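Local coordinates for cyclic nucleotide-binding protein (Brucella abortus biovar 1, PDB 5D1I), which is of unknown function but carries a cyclic nucleotide-binding domain of the cupin clan and may serve in transcriptional regulation, at residues 38-43 and 113-118; 55-60 and 99-104; 67-72 and 106-111. All blocks are in the same frame, centred on the assembly; numbering follows the deposited sequence.

Interaction 1 of 3, residues 38-43 and 113-118; sequences GAERLV and VIRISR
Glu40 and Arg115 pair where the first strand of the cyclic nucleotide-binding barrel, 40-44, runs antiparallel to its last, 111-117. Two reciprocal backbone bonds link them, Arg115 N to Glu40 O at 2.7 Å and Glu40 N to Arg115 O at 3.0 Å; Leu42 and Val113 form a second such pair. The long, oppositely charged side chains reach across on the face they share with Leu42 and Val113. Glu40 extends from a CG anti to its backbone N (chi1 -174°), while Arg115 bends at chi3, and its NE donates to Glu40 OE2 at 2.6 Å in a salt bridge, the carboxylate and guanidinium planes standing 77° apart. There branched Val113 also presents CG2 to Leu42 CB at 3.8 Å.

On the opposite face Arg41 CD lies 4.1 Å from Ile114 CG1, and Arg41 forms salt bridges with Glu112 and Asp14. Ala39, small enough to fit as the chain leaves helix 29-38, packs CB tightly on Ile114 CG2 (3.4 Å) and against Ile116 CD1 (3.6 Å). A water bridges Gly38 O, Arg115 O and Ser117 N, the N-cap of helix 118-124. Pairing of first and last strands is typical of the cyclic nucleotide-binding jelly roll.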
loop_
_atom_site.group_PDB
_atom_site.type_symbol
_atom_site.label_atom_id
_atom_site.label_comp_id
_atom_site.label_asym_id
_atom_site.label_seq_id
_atom_site.Cartn_x
_atom_site.Cartn_y
_atom_site.Cartn_z
ATOM N N GLY A 38 -9.667 -2.380 -15.333
ATOM C CA GLY A 38 -9.041 -1.245 -15.989
ATOM C C GLY A 38 -7.533 -1.367 -16.005
ATOM O O GLY A 38 -6.852 -0.747 -16.821
ATOM N N ALA A 39 -7.015 -2.181 -15.093
ATOM C CA ALA A 39 -5.583 -2.395 -14.958
ATOM C C ALA A 39 -4.985 -3.073 -16.184
ATOM O O ALA A 39 -5.674 -3.794 -16.902
ATOM C CB ALA A 39 -5.307 -3.218 -13.729
ATOM N N GLU A 40 -3.699 -2.834 -16.416
ATOM C CA GLU A 40 -2.966 -3.530 -17.469
ATOM C C GLU A 40 -2.002 -4.541 -16.854
ATOM O O GLU A 40 -1.256 -4.214 -15.929
ATOM C CB GLU A 40 -2.205 -2.532 -18.348
ATOM C CG GLU A 40 -1.524 -3.150 -19.559
ATOM C CD GLU A 40 -0.614 -2.175 -20.285
ATOM O OE1 GLU A 40 -0.288 -2.429 -21.466
ATOM O OE2 GLU A 40 -0.216 -1.159 -19.677
ATOM N N ARG A 41 -2.027 -5.769 -17.363
ATOM C CA ARG A 41 -1.130 -6.821 -16.895
ATOM C C ARG A 41 0.150 -6.857 -17.717
ATOM O O ARG A 41 0.101 -6.898 -18.944
ATOM C CB ARG A 41 -1.819 -8.186 -16.962
ATOM C CG ARG A 41 -2.828 -8.450 -15.860
ATOM C CD ARG A 41 -2.153 -9.055 -14.643
ATOM N NE ARG A 41 -3.074 -9.873 -13.860
ATOM C CZ ARG A 41 -2.702 -10.647 -12.848
ATOM N NH1 ARG A 41 -1.425 -10.712 -12.500
ATOM N NH2 ARG A 41 -3.599 -11.366 -12.189
ATOM N N LEU A 42 1.295 -6.853 -17.043
ATOM C CA LEU A 42 2.578 -6.900 -17.736
ATOM C C LEU A 42 3.438 -8.044 -17.228
ATOM O O LEU A 42 3.565 -8.247 -16.023
ATOM C CB LEU A 42 3.332 -5.580 -17.565
ATOM C CG LEU A 42 2.743 -4.342 -18.236
ATOM C CD1 LEU A 42 3.568 -3.110 -17.898
ATOM C CD2 LEU A 42 2.671 -4.547 -19.740
ATOM N N VAL A 43 4.034 -8.791 -18.151
ATOM C CA VAL A 43 4.994 -9.818 -17.776
ATOM C C VAL A 43 6.406 -9.308 -18.037
ATOM O O VAL A 43 6.766 -9.001 -19.173
ATOM C CB VAL A 43 4.760 -11.129 -18.539
ATOM C CG1 VAL A 43 5.879 -12.112 -18.250
ATOM C CG2 VAL A 43 3.415 -11.724 -18.153
ATOM N N VAL A 113 3.282 -7.875 -13.041
ATOM C CA VAL A 113 2.806 -6.689 -12.349
ATOM C C VAL A 113 1.473 -6.212 -12.907
ATOM O O VAL A 113 1.132 -6.470 -14.061
ATOM C CB VAL A 113 3.821 -5.529 -12.432
ATOM C CG1 VAL A 113 5.128 -5.901 -11.742
ATOM C CG2 VAL A 113 4.066 -5.135 -13.882
ATOM N N ILE A 114 0.725 -5.519 -12.062
ATOM C CA ILE A 114 -0.500 -4.850 -12.458
ATOM C C ILE A 114 -0.203 -3.364 -12.610
ATOM O O ILE A 114 0.271 -2.735 -11.667
ATOM C CB ILE A 114 -1.612 -5.063 -11.416
ATOM C CG1 ILE A 114 -2.143 -6.494 -11.487
ATOM C CG2 ILE A 114 -2.725 -4.060 -11.609
ATOM C CD1 ILE A 114 -3.073 -6.851 -10.349
ATOM N N ARG A 115 -0.453 -2.805 -13.791
ATOM C CA ARG A 115 -0.205 -1.385 -14.004
ATOM C C ARG A 115 -1.487 -0.572 -13.908
ATOM O O ARG A 115 -2.441 -0.808 -14.647
ATOM C CB ARG A 115 0.454 -1.135 -15.360
ATOM C CG ARG A 115 0.868 0.315 -15.569
ATOM C CD ARG A 115 1.336 0.573 -17.000
ATOM N NE ARG A 115 0.215 0.668 -17.928
ATOM C CZ ARG A 115 -0.353 1.812 -18.300
ATOM N NH1 ARG A 115 0.104 2.966 -17.832
ATOM N NH2 ARG A 115 -1.374 1.804 -19.145
ATOM N N ILE A 116 -1.498 0.389 -12.994
ATOM C CA ILE A 116 -2.644 1.266 -12.824
ATOM C C ILE A 116 -2.293 2.647 -13.331
ATOM O O ILE A 116 -1.441 3.322 -12.756
ATOM C CB ILE A 116 -3.082 1.371 -11.349
ATOM C CG1 ILE A 116 -3.267 -0.012 -10.733
ATOM C CG2 ILE A 116 -4.366 2.190 -11.234
ATOM C CD1 ILE A 116 -4.443 -0.760 -11.284
ATOM N N SER A 117 -2.933 3.069 -14.415
ATOM C CA SER A 117 -2.716 4.417 -14.912
ATOM C C SER A 117 -3.433 5.433 -14.035
ATOM O O SER A 117 -4.433 5.124 -13.381
ATOM C CB SER A 117 -3.196 4.547 -16.356
ATOM O OG SER A 117 -4.600 4.385 -16.430
ATOM N N ARG A 118 -2.912 6.651 -14.023
ATOM C CA ARG A 118 -3.576 7.744 -13.338
ATOM C C ARG A 118 -4.992 7.928 -13.889
ATOM O O ARG A 118 -5.945 8.109 -13.128
ATOM C CB ARG A 118 -2.757 9.028 -13.485
ATOM C CG ARG A 118 -3.236 10.183 -12.639
ATOM C CD ARG A 118 -2.077 11.092 -12.269
ATOM N NE ARG A 118 -1.230 11.408 -13.413
ATOM C CZ ARG A 118 0.024 11.842 -13.316
ATOM N NH1 ARG A 118 0.585 12.000 -12.123
ATOM N NH2 ARG A 118 0.718 12.113 -14.412
HETATM O O HOH W 1 -4.135 0.922 -15.988
#

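Interaction 2 of 3, residues 55-60 and 99-104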
loop_
_atom_site.group_PDB
_atom_site.type_symbol
_atom_site.label_atom_id
_atom_site.label_comp_id
_atom_site.label_asym_id
_atom_site.label_seq_id
_atom_site.Cartn_x
_atom_site.Cartn_y
_atom_site.Cartn_z
ATOM N N GLN A 55 12.589 9.524 -13.772
ATOM C CA GLN A 55 11.698 9.595 -14.924
ATOM C C GLN A 55 10.311 10.052 -14.486
ATOM O O GLN A 55 9.876 9.745 -13.376
ATOM C CB GLN A 55 11.627 8.232 -15.616
ATOM C CG GLN A 55 10.753 8.153 -16.852
ATOM C CD GLN A 55 10.726 6.752 -17.434
ATOM O OE1 GLN A 55 11.555 5.911 -17.083
ATOM N NE2 GLN A 55 9.769 6.490 -18.316
ATOM N N SER A 56 9.624 10.793 -15.348
ATOM C CA SER A 56 8.268 11.229 -15.044
ATOM C C SER A 56 7.364 10.011 -14.866
ATOM O O SER A 56 7.488 9.023 -15.591
ATOM C CB SER A 56 7.732 12.147 -16.142
ATOM O OG SER A 56 6.577 12.836 -15.697
ATOM N N ALA A 57 6.466 10.080 -13.888
ATOM C CA ALA A 57 5.651 8.927 -13.517
ATOM C C ALA A 57 4.158 9.234 -13.594
ATOM O O ALA A 57 3.683 10.180 -12.971
ATOM C CB ALA A 57 6.016 8.465 -12.124
ATOM N N ASP A 58 3.421 8.425 -14.353
ATOM C CA ASP A 58 1.985 8.638 -14.526
ATOM C C ASP A 58 1.186 7.381 -14.206
ATOM O O ASP A 58 0.005 7.278 -14.542
ATOM C CB ASP A 58 1.674 9.104 -15.953
ATOM C CG ASP A 58 2.116 8.106 -17.015
ATOM O OD1 ASP A 58 2.541 6.983 -16.665
ATOM O OD2 ASP A 58 2.029 8.444 -18.215
ATOM N N CYS A 59 1.836 6.419 -13.564
ATOM C CA CYS A 59 1.177 5.158 -13.261
ATOM C C CYS A 59 1.871 4.437 -12.127
ATOM O O CYS A 59 3.038 4.698 -11.833
ATOM C CB CYS A 59 1.140 4.258 -14.496
ATOM S SG CYS A 59 2.767 3.670 -15.018
ATOM N N ALA A 60 1.141 3.520 -11.502
ATOM C CA ALA A 60 1.677 2.701 -10.431
ATOM C C ALA A 60 1.713 1.246 -10.860
ATOM O O ALA A 60 0.890 0.802 -11.663
ATOM C CB ALA A 60 0.847 2.862 -9.162
ATOM N N THR A 99 4.736 13.511 -9.873
ATOM C CA THR A 99 5.896 12.858 -9.272
ATOM C C THR A 99 6.882 12.335 -10.307
ATOM O O THR A 99 6.593 12.288 -11.499
ATOM C CB THR A 99 5.497 11.658 -8.377
ATOM O OG1 THR A 99 5.010 10.593 -9.199
ATOM C CG2 THR A 99 4.432 12.036 -7.349
ATOM N N THR A 100 8.055 11.942 -9.825
ATOM C CA THR A 100 9.042 11.251 -10.641
ATOM C C THR A 100 9.438 9.979 -9.910
ATOM O O THR A 100 9.267 9.885 -8.696
ATOM C CB THR A 100 10.287 12.108 -10.903
ATOM O OG1 THR A 100 10.823 12.556 -9.652
ATOM C CG2 THR A 100 9.944 13.314 -11.765
ATOM N N ARG A 101 9.957 9.003 -10.645
ATOM C CA ARG A 101 10.368 7.734 -10.055
ATOM C C ARG A 101 11.470 7.934 -9.019
ATOM O O ARG A 101 12.567 8.387 -9.346
ATOM C CB ARG A 101 10.835 6.773 -11.150
ATOM C CG ARG A 101 9.791 6.529 -12.231
ATOM C CD ARG A 101 8.568 5.786 -11.681
ATOM N NE ARG A 101 7.564 5.570 -12.720
ATOM C CZ ARG A 101 6.366 5.030 -12.514
ATOM N NH1 ARG A 101 6.007 4.645 -11.301
ATOM N NH2 ARG A 101 5.524 4.880 -13.529
ATOM N N LEU A 102 11.168 7.598 -7.767
ATOM C CA LEU A 102 12.102 7.807 -6.665
ATOM C C LEU A 102 13.327 6.903 -6.746
ATOM O O LEU A 102 14.401 7.248 -6.248
ATOM C CB LEU A 102 11.399 7.590 -5.327
ATOM C CG LEU A 102 10.355 8.640 -4.941
ATOM C CD1 LEU A 102 9.710 8.280 -3.608
ATOM C CD2 LEU A 102 10.987 10.020 -4.878
ATOM N N THR A 103 13.162 5.734 -7.352
ATOM C CA THR A 103 14.263 4.785 -7.493
ATOM C C THR A 103 14.279 4.176 -8.884
ATOM O O THR A 103 13.353 4.374 -9.669
ATOM C CB THR A 103 14.161 3.628 -6.485
ATOM O OG1 THR A 103 13.211 2.673 -6.972
ATOM C CG2 THR A 103 13.716 4.125 -5.110
ATOM N N GLY A 104 15.329 3.422 -9.180
ATOM C CA GLY A 104 15.308 2.538 -10.329
ATOM C C GLY A 104 14.629 1.254 -9.894
ATOM O O GLY A 104 14.431 1.030 -8.700
HETATM O O HOH W 2 6.058 14.492 -13.701
HETATM O O HOH W 3 7.959 6.631 -15.446
HETATM O O HOH W 4 3.606 13.056 -12.662
#
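The guanidinium of Arg101 carries the methyl of Ala57 on one face, with CB 3.3 Å above the plane and displaced toward the rim. A residue this small lets the flat group lie close to the 55-60 backbone. At the edge, Cys59 O sits between the two terminal nitrogens and accepts a weak hydrogen bond from each, 3.0 Å from both NH1 and NH2. Cys59 SG lies in the same plane, 3.4 Å from NH2, and a water in that plane accepts from NE at 3.0 Å. Phe51 adds a cation-pi contact. The carboxylate of Asp58 is near but not touching, and may help to balance the charge.

The arginine chain reaches this place by bending at chi2 (-66°), which puts CD 3.7 Å from Ala57 CB. Its root is fixed by the backbone, for Arg101 N donates to Gln55 O at 2.8 Å with a nearly straight bond (163°). Beside it Ser56 and Thr100 form an antiparallel non-hydrogen-bonded pair with diverging side chains. The next link, Ala57 N to Thr99 O, is long at 3.3 Å, and waters supplement it: one joins Ser56 OG to Thr99 O, another Ala57 O to Thr99 N.

In this structure, then, Cys59 O and Phe51 hold the guanidinium. Segment 99-104 has the place in the domain expected of the phosphate-binding cassette of cyclic nucleotide-binding domains, and Arg101 probably corresponds to the cassette arginine that meets the cyclic phosphate in relatives.

Interaction 3 of 3, residues 67-72 and 106-111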
loop_
_atom_site.group_PDB
_atom_site.type_symbol
_atom_site.label_atom_id
_atom_site.label_comp_id
_atom_site.label_asym_id
_atom_site.label_seq_id
_atom_site.Cartn_x
_atom_site.Cartn_y
_atom_site.Cartn_z
ATOM N N THR A 67 10.092 -10.918 -8.316
ATOM C CA THR A 67 10.942 -10.106 -7.456
ATOM C C THR A 67 11.577 -8.967 -8.243
ATOM O O THR A 67 12.112 -9.167 -9.339
ATOM C CB THR A 67 12.062 -10.946 -6.797
ATOM O OG1 THR A 67 11.493 -12.098 -6.164
ATOM C CG2 THR A 67 12.814 -10.121 -5.766
ATOM N N ILE A 68 11.519 -7.776 -7.665
ATOM C CA ILE A 68 12.083 -6.586 -8.271
ATOM C C ILE A 68 13.075 -5.949 -7.307
ATOM O O ILE A 68 12.764 -5.744 -6.135
ATOM C CB ILE A 68 10.981 -5.572 -8.639
ATOM C CG1 ILE A 68 10.230 -6.032 -9.889
ATOM C CG2 ILE A 68 11.563 -4.179 -8.844
ATOM C CD1 ILE A 68 9.012 -5.188 -10.210
ATOM N N THR A 69 14.276 -5.660 -7.794
ATOM C CA THR A 69 15.256 -4.938 -6.994
ATOM C C THR A 69 15.136 -3.435 -7.218
ATOM O O THR A 69 15.173 -2.963 -8.357
ATOM C CB THR A 69 16.687 -5.393 -7.317
ATOM O OG1 THR A 69 16.865 -6.736 -6.863
ATOM C CG2 THR A 69 17.703 -4.501 -6.627
ATOM N N LEU A 70 14.970 -2.692 -6.127
ATOM C CA LEU A 70 14.968 -1.236 -6.170
ATOM C C LEU A 70 16.383 -0.731 -5.960
ATOM O O LEU A 70 17.104 -1.241 -5.106
ATOM C CB LEU A 70 14.042 -0.657 -5.100
ATOM C CG LEU A 70 12.600 -1.162 -5.069
ATOM C CD1 LEU A 70 11.816 -0.429 -3.989
ATOM C CD2 LEU A 70 11.939 -0.985 -6.427
ATOM N N PHE A 71 16.789 0.273 -6.728
ATOM C CA PHE A 71 18.163 0.750 -6.641
ATOM C C PHE A 71 18.285 2.244 -6.913
ATOM O O PHE A 71 17.373 2.866 -7.456
ATOM C CB PHE A 71 19.058 -0.033 -7.614
ATOM C CG PHE A 71 18.623 0.052 -9.058
ATOM C CD1 PHE A 71 19.049 1.097 -9.867
ATOM C CD2 PHE A 71 17.805 -0.919 -9.607
ATOM C CE1 PHE A 71 18.656 1.172 -11.194
ATOM C CE2 PHE A 71 17.408 -0.848 -10.930
ATOM C CZ PHE A 71 17.834 0.195 -11.725
ATOM N N HIS A 72 19.420 2.813 -6.517
ATOM C CA HIS A 72 19.748 4.192 -6.851
ATOM C C HIS A 72 20.877 4.213 -7.867
ATOM O O HIS A 72 21.796 3.403 -7.786
ATOM C CB HIS A 72 20.147 4.985 -5.604
ATOM C CG HIS A 72 18.987 5.390 -4.749
ATOM N ND1 HIS A 72 17.915 6.102 -5.241
ATOM C CD2 HIS A 72 18.734 5.189 -3.434
ATOM C CE1 HIS A 72 17.047 6.317 -4.268
ATOM N NE2 HIS A 72 17.520 5.773 -3.160
ATOM N N VAL A 106 14.394 -3.031 -11.337
ATOM C CA VAL A 106 14.664 -4.074 -12.317
ATOM C C VAL A 106 14.128 -5.413 -11.816
ATOM O O VAL A 106 14.235 -5.731 -10.632
ATOM C CB VAL A 106 16.180 -4.185 -12.620
ATOM C CG1 VAL A 106 16.961 -4.517 -11.356
ATOM C CG2 VAL A 106 16.449 -5.220 -13.707
ATOM N N ALA A 107 13.527 -6.183 -12.717
ATOM C CA ALA A 107 13.048 -7.515 -12.375
ATOM C C ALA A 107 14.220 -8.467 -12.191
ATOM O O ALA A 107 15.030 -8.636 -13.100
ATOM C CB ALA A 107 12.107 -8.038 -13.450
ATOM N N ASP A 108 14.310 -9.081 -11.014
ATOM C CA ASP A 108 15.343 -10.080 -10.742
ATOM C C ASP A 108 15.021 -11.386 -11.445
ATOM O O ASP A 108 15.899 -12.053 -11.984
ATOM C CB ASP A 108 15.480 -10.327 -9.241
ATOM C CG ASP A 108 15.832 -9.072 -8.474
ATOM O OD1 ASP A 108 16.456 -8.169 -9.066
ATOM O OD2 ASP A 108 15.486 -8.984 -7.279
ATOM N N VAL A 109 13.748 -11.756 -11.408
ATOM C CA VAL A 109 13.262 -12.954 -12.075
ATOM C C VAL A 109 12.032 -12.567 -12.880
ATOM O O VAL A 109 11.589 -11.417 -12.804
ATOM C CB VAL A 109 12.909 -14.063 -11.072
ATOM C CG1 VAL A 109 14.146 -14.502 -10.304
ATOM C CG2 VAL A 109 11.828 -13.580 -10.117
ATOM N N GLU A 110 11.482 -13.506 -13.647
ATOM C CA GLU A 110 10.248 -13.227 -14.373
ATOM C C GLU A 110 9.193 -12.756 -13.385
ATOM O O GLU A 110 8.907 -13.435 -12.402
ATOM C CB GLU A 110 9.745 -14.444 -15.144
ATOM C CG GLU A 110 8.469 -14.149 -15.915
ATOM C CD GLU A 110 7.988 -15.325 -16.731
ATOM O OE1 GLU A 110 8.467 -15.486 -17.871
ATOM O OE2 GLU A 110 7.131 -16.084 -16.234
ATOM N N THR A 111 8.641 -11.578 -13.645
ATOM C CA THR A 111 7.790 -10.891 -12.681
ATOM C C THR A 111 6.524 -10.374 -13.349
ATOM O O THR A 111 6.573 -9.801 -14.439
ATOM C CB THR A 111 8.548 -9.720 -12.017
ATOM O OG1 THR A 111 9.671 -10.238 -11.295
ATOM C CG2 THR A 111 7.652 -8.940 -11.060
#
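From CB to its carboxylate, Asp108 lies across 67-69. CB rests 3.6 Å from Thr67 O, the same carbonyl that accepts from Asp108 N at 2.8 Å. CG, anti to the carbonyl carbon (chi1 -59°), lies 3.0 Å from Thr69 OG1, and the two side chains cross at about a right angle. Thr69 OG1 stands 2.7 Å from both OD1 and OD2, and its single proton may go to either. OD2 also touches the methyl CG2 of Thr67 at 3.3 Å. Aspartate suits the spot because its short chain can reach the neighbouring strand 68-74, and a threonine offers a hydroxyl there while its branched CB fits an extended backbone.

Next to this site Thr69 and Val106 are an antiparallel hydrogen-bonded pair, in which Thr69 N donates to Val106 O at 2.8 Å. Val106 holds CG1 in the crowded position between its backbone N and carbonyl carbon, from which it meets Phe71 CE2 at 3.7 Å. On the other face Ile68 CG1 lies near Ala107, whose small side chain leaves room for it, and Ile68 also packs on Thr111 CG2. The turn 108-110 is braced by Thr111 OG1, which donates to Val109 O at 2.7 Å and receives a weak bond from Thr67 N.

Strand 68-74 lies between 104-107 and 77-84 in the four-stranded sheet: Ile68 reaches Val84 of 77-84 and Ile63 of strand 56-63, Phe71 and Val106 share Glu49 of strand 49-51, and Glu25 of the second subunit packs on Leu70.

In the fold
After helix 29-38 the chain enters strand 40-44, and interaction 1 closes the widest loop only when strand 111-117 returns beside it, just before helix 118-124. Interactions 2 and 3 both nest inside that loop, yet cross each other: 55-60 comes first, then 67-72, before 99-104 returns to the former and 106-111 to the latter. Interactions 1 and 2 share one sheet, where Ile116 N meets Ala60 O at 2.8 Å. Interaction 3 belongs to the other sheet, which interaction 2 joins through Gly104 N and Phe71 O, 2.7 Å apart. Together they tie the two sheets of the barrel and its helical ends.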